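PDB 6TCV: endo-beta-N-acetylglucosaminidase F1 from Bacteroides thetaiotaomicron VPI-5482, which probably cleaves the chitobiose core of high-mannose N-glycans, as an endo-beta-N-acetylglucosaminidase that takes a Man9GlcNAc2-asparagine substrate. Local coordinates for residues M111-G116 with Y150-M155; I66-L71 with F82-Q87. The protein carries 2 engineered substitutions. All blocks are in the same frame, centred on the assembly; numbering follows the deposited sequence.

Contact 1 of 2, residues M111-G116 with Y150-M155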
# COMPACT_ATOMS: atom_id res chain seq x y z
N MET A 111 -14.92 12.50 17.45
CA MET A 111 -15.81 11.72 16.60
C MET A 111 -15.52 10.25 16.85
O MET A 111 -14.36 9.82 16.78
CB MET A 111 -15.58 12.03 15.12
CG MET A 111 -16.50 11.25 14.17
SD MET A 111 -16.11 11.51 12.41
CE MET A 111 -14.57 10.60 12.24
N THR A 112 -16.56 9.45 17.07
CA THR A 112 -16.42 8.01 17.24
C THR A 112 -17.13 7.33 16.08
O THR A 112 -18.26 7.71 15.73
CB THR A 112 -17.03 7.57 18.57
OG1 THR A 112 -16.32 8.18 19.65
CG2 THR A 112 -16.91 6.06 18.74
N ILE A 113 -16.46 6.36 15.45
CA ILE A 113 -17.02 5.54 14.38
C ILE A 113 -17.27 4.15 14.94
O ILE A 113 -16.33 3.50 15.40
CB ILE A 113 -16.04 5.42 13.20
CG1 ILE A 113 -15.69 6.78 12.58
CG2 ILE A 113 -16.63 4.45 12.15
CD1 ILE A 113 -14.51 6.71 11.60
N ARG A 114 -18.52 3.69 14.89
CA ARG A 114 -18.88 2.35 15.34
C ARG A 114 -19.03 1.42 14.13
O ARG A 114 -19.52 1.82 13.07
CB ARG A 114 -20.14 2.37 16.21
N ALA A 115 -18.57 0.18 14.29
CA ALA A 115 -18.74 -0.84 13.28
C ALA A 115 -20.18 -1.31 13.28
O ALA A 115 -20.83 -1.36 14.33
CB ALA A 115 -17.84 -2.04 13.58
N GLY A 116 -20.73 -1.57 12.09
CA GLY A 116 -22.12 -1.95 11.99
C GLY A 116 -22.25 -3.38 11.47
O GLY A 116 -21.25 -4.04 11.19
N TYR A 150 -13.39 10.50 5.75
CA TYR A 150 -12.93 9.21 6.26
C TYR A 150 -13.43 8.11 5.33
O TYR A 150 -14.60 8.15 4.93
CB TYR A 150 -13.51 8.93 7.64
CG TYR A 150 -12.99 9.94 8.60
CD1 TYR A 150 -13.63 11.17 8.74
CD2 TYR A 150 -11.85 9.67 9.37
CE1 TYR A 150 -13.16 12.13 9.60
CE2 TYR A 150 -11.36 10.65 10.23
CZ TYR A 150 -12.03 11.85 10.36
OH TYR A 150 -11.58 12.84 11.20
N LEU A 151 -12.54 7.21 4.94
CA LEU A 151 -12.85 6.09 4.06
C LEU A 151 -12.72 4.83 4.90
O LEU A 151 -11.63 4.44 5.28
CB LEU A 151 -11.90 6.13 2.85
CG LEU A 151 -11.99 7.38 1.99
CD1 LEU A 151 -10.86 7.40 0.91
CD2 LEU A 151 -13.37 7.58 1.37
N VAL A 152 -13.88 4.24 5.24
CA VAL A 152 -14.01 3.22 6.29
C VAL A 152 -14.18 1.84 5.70
O VAL A 152 -15.01 1.64 4.81
CB VAL A 152 -15.20 3.57 7.22
CG1 VAL A 152 -15.29 2.53 8.38
CG2 VAL A 152 -15.13 5.01 7.75
N LYS A 153 -13.39 0.90 6.19
CA LYS A 153 -13.49 -0.51 5.85
C LYS A 153 -13.60 -1.37 7.10
O LYS A 153 -12.90 -1.14 8.08
CB LYS A 153 -12.21 -0.94 5.12
CG LYS A 153 -11.81 0.03 4.01
CD LYS A 153 -10.43 -0.20 3.38
CE LYS A 153 -10.00 -1.64 3.29
NZ LYS A 153 -8.55 -1.63 2.87
N ASP A 154 -14.55 -2.30 7.11
CA ASP A 154 -14.68 -3.24 8.22
C ASP A 154 -13.76 -4.42 7.99
O ASP A 154 -13.99 -5.22 7.07
CB ASP A 154 -16.14 -3.63 8.38
CG ASP A 154 -16.41 -4.60 9.52
OD1 ASP A 154 -15.50 -4.92 10.29
OD2 ASP A 154 -17.61 -4.93 9.70
N MET A 155 -12.74 -4.59 8.84
CA MET A 155 -11.77 -5.65 8.70
C MET A 155 -11.85 -6.68 9.81
O MET A 155 -10.92 -7.48 9.99
CB MET A 155 -10.34 -5.09 8.58
CG MET A 155 -10.11 -4.11 7.43
SD MET A 155 -10.28 -4.92 5.86
CE MET A 155 -8.91 -6.04 5.60
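The terminal methyl of Met111 sits over the face of the Tyr150 ring, displaced toward its rim. Met111 CE lies 3.5 Å from the ring centroid, 17° off the ring normal. This is a CH-pi contact within a Met-aromatic pair, and it joins two facing beta-sheets of the N-terminal beta domain. Strand 108-114 belongs to an antiparallel sheet, and strand 147-154 to the mixed sheet across from it. The two segments run 31° apart, and Ile113 CA is 8.9 Å from Val152 CA, so side chains rather than backbone bridge the gap.

Met111 CE is 3.4 Å from both Tyr150 CE1 and Tyr150 CZ, so it leans toward that edge of the ring. The sulfur stands further back and oblique to the ring: Met111 SD is 4.7 Å from the centroid. The Met111 chain is extended through its first two torsions and bends only at the last (chi3 72°). That bend lays the methyl over the face.

Further along, Ile113 and Val152 point at each other. Ile113 has two conformers; in one of them Ile113 CD1 is 4.3 Å from Val152 CG2, a loose contact to be read with caution. Ile127 of strand 125-130 touches Ile113, Tyr150 and Val152, and Leu39 of strand 34-39 also packs on Val152. The layer is therefore buried and apolar in its middle. It turns polar where the strands end. There Asp154 forms a salt bridge with Arg156, and Asp154 OD2 comes no nearer than 4.0 Å to Gly116 O. Tyr150 approaches Met111 from the opposite direction, and its ring is probably held in place by the hydrogen bond between Tyr150 OH and Asp27 OD1.

Contact 2 of 2, residues I66-L71 with F82-Q87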
# COMPACT_ATOMS: atom_id res chain seq x y z
N ILE A 66 -21.94 15.52 9.32
CA ILE A 66 -21.82 14.69 8.14
C ILE A 66 -22.56 15.39 7.01
O ILE A 66 -23.67 15.90 7.21
CB ILE A 66 -22.36 13.27 8.38
N ASP A 67 -21.93 15.48 5.85
CA ASP A 67 -22.50 16.17 4.70
C ASP A 67 -22.72 15.13 3.60
O ASP A 67 -21.93 15.00 2.67
CB ASP A 67 -21.59 17.36 4.24
N ALA A 68 -23.84 14.42 3.69
CA ALA A 68 -24.11 13.34 2.74
C ALA A 68 -24.18 13.87 1.32
O ALA A 68 -23.77 13.18 0.37
CB ALA A 68 -25.40 12.62 3.12
N ALA A 69 -24.71 15.09 1.13
CA ALA A 69 -24.84 15.61 -0.23
C ALA A 69 -23.47 15.79 -0.88
O ALA A 69 -23.34 15.64 -2.11
CB ALA A 69 -25.59 16.94 -0.23
N TYR A 70 -22.45 16.07 -0.08
CA TYR A 70 -21.11 16.26 -0.61
C TYR A 70 -20.54 14.97 -1.15
O TYR A 70 -19.60 15.01 -1.96
CB TYR A 70 -20.17 16.82 0.46
N LEU A 71 -21.05 13.81 -0.71
CA LEU A 71 -20.47 12.56 -1.18
C LEU A 71 -20.58 12.46 -2.70
O LEU A 71 -19.66 11.98 -3.36
CB LEU A 71 -21.11 11.36 -0.50
CG LEU A 71 -20.51 10.00 -0.88
CD1 LEU A 71 -19.01 9.90 -0.66
CD2 LEU A 71 -21.24 8.92 -0.08
N PHE A 82 -18.01 5.38 -3.64
CA PHE A 82 -18.13 4.97 -2.24
C PHE A 82 -19.55 5.24 -1.77
O PHE A 82 -20.11 6.29 -2.01
CB PHE A 82 -17.15 5.76 -1.36
CG PHE A 82 -15.70 5.66 -1.78
CD1 PHE A 82 -15.09 4.44 -1.91
CD2 PHE A 82 -14.94 6.78 -2.02
CE1 PHE A 82 -13.77 4.33 -2.30
CE2 PHE A 82 -13.60 6.69 -2.36
CZ PHE A 82 -13.01 5.43 -2.51
N ALA A 83 -20.11 4.29 -1.02
CA ALA A 83 -21.39 4.49 -0.37
C ALA A 83 -21.21 5.25 0.94
O ALA A 83 -20.14 5.23 1.56
CB ALA A 83 -22.03 3.12 -0.10
N LEU A 84 -22.28 5.90 1.38
CA LEU A 84 -22.23 6.66 2.62
C LEU A 84 -22.25 5.70 3.81
O LEU A 84 -23.10 4.82 3.91
CB LEU A 84 -23.49 7.54 2.71
CG LEU A 84 -23.52 8.53 3.87
CD1 LEU A 84 -22.56 9.66 3.64
CD2 LEU A 84 -24.92 9.12 4.08
N TYR A 85 -21.29 5.85 4.72
CA TYR A 85 -21.33 5.05 5.94
C TYR A 85 -22.58 5.40 6.74
O TYR A 85 -22.96 6.59 6.81
CB TYR A 85 -20.07 5.31 6.78
CG TYR A 85 -19.81 4.26 7.85
CD1 TYR A 85 -19.43 2.96 7.49
CD2 TYR A 85 -19.88 4.56 9.20
CE1 TYR A 85 -19.18 2.00 8.42
CE2 TYR A 85 -19.62 3.57 10.17
CZ TYR A 85 -19.26 2.30 9.75
OH TYR A 85 -19.00 1.31 10.66
N PRO A 86 -23.25 4.42 7.33
CA PRO A 86 -24.49 4.74 8.07
C PRO A 86 -24.30 5.84 9.09
O PRO A 86 -23.44 5.72 9.98
CB PRO A 86 -24.90 3.42 8.71
CG PRO A 86 -24.33 2.37 7.82
CD PRO A 86 -22.99 2.97 7.31
N GLN A 87 -25.08 6.92 8.98
CA GLN A 87 -24.86 8.09 9.83
C GLN A 87 -25.10 7.77 11.30
O GLN A 87 -24.46 8.39 12.17
CB GLN A 87 -25.78 9.23 9.38
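A helix-to-strand connection in the N-terminal beta domain brings residues 68-71 of helix 68-78 against the short, weakly bonded strand about 83-84. The chain leaves strand 65-66, runs through the helix and returns at the edge of the same mixed sheet. Both segments bond to strand 125-130 through their backbones: Asp67 with Pro128, and Ala83 and Tyr85 with Ala126.

Leu71 and Leu84 carry the contact, Leu71 with the larger share. Leu71 CG is anti to the backbone N (chi1 -177°), which sends the branched end across to the backbone of the returning chain. Leu71 CD2 rests 3.5 Å from Phe82 O and equally close to Leu84 N. The same methyl also touches the Leu84 side chain, with Leu71 CD2 3.8 Å from Leu84 CB. The Phe82 carbonyl touched by this methyl has a polar partner too, since Phe82 O accepts a hydrogen bond from Asn75 ND2 of the helix.

Leu84 reaches back to Ala68. There Tyr70 N is hydrogen-bonded to Asp67 O at 3.0 Å. Leu71 is buried, whereas Ala68 is exposed, so the contact opens toward the surface at its Ala68 end. On that side Ala68 CB meets Leu84 CD2 at 3.7 Å.

Overall arrangement
Both contacts lie in the N-terminal beta domain, on the same side of the chain's centre, with centres about 12 Å apart. Contact 1 is buried between two sheets; contact 2 lies at the surface, at the edge of the mixed sheet that both contacts reach. Along the chain, contact 2 closes before contact 1 opens. Tyr85 connects them. Its OH makes a probable hydrogen bond of 2.5 Å to Arg114 O, and its ring packs on Ile113. Tyr85 also touches Val152, so it reaches both strands of contact 1. The glycan seen in the entry neighbours residues between 173 and 405, a range that includes none of the four segments.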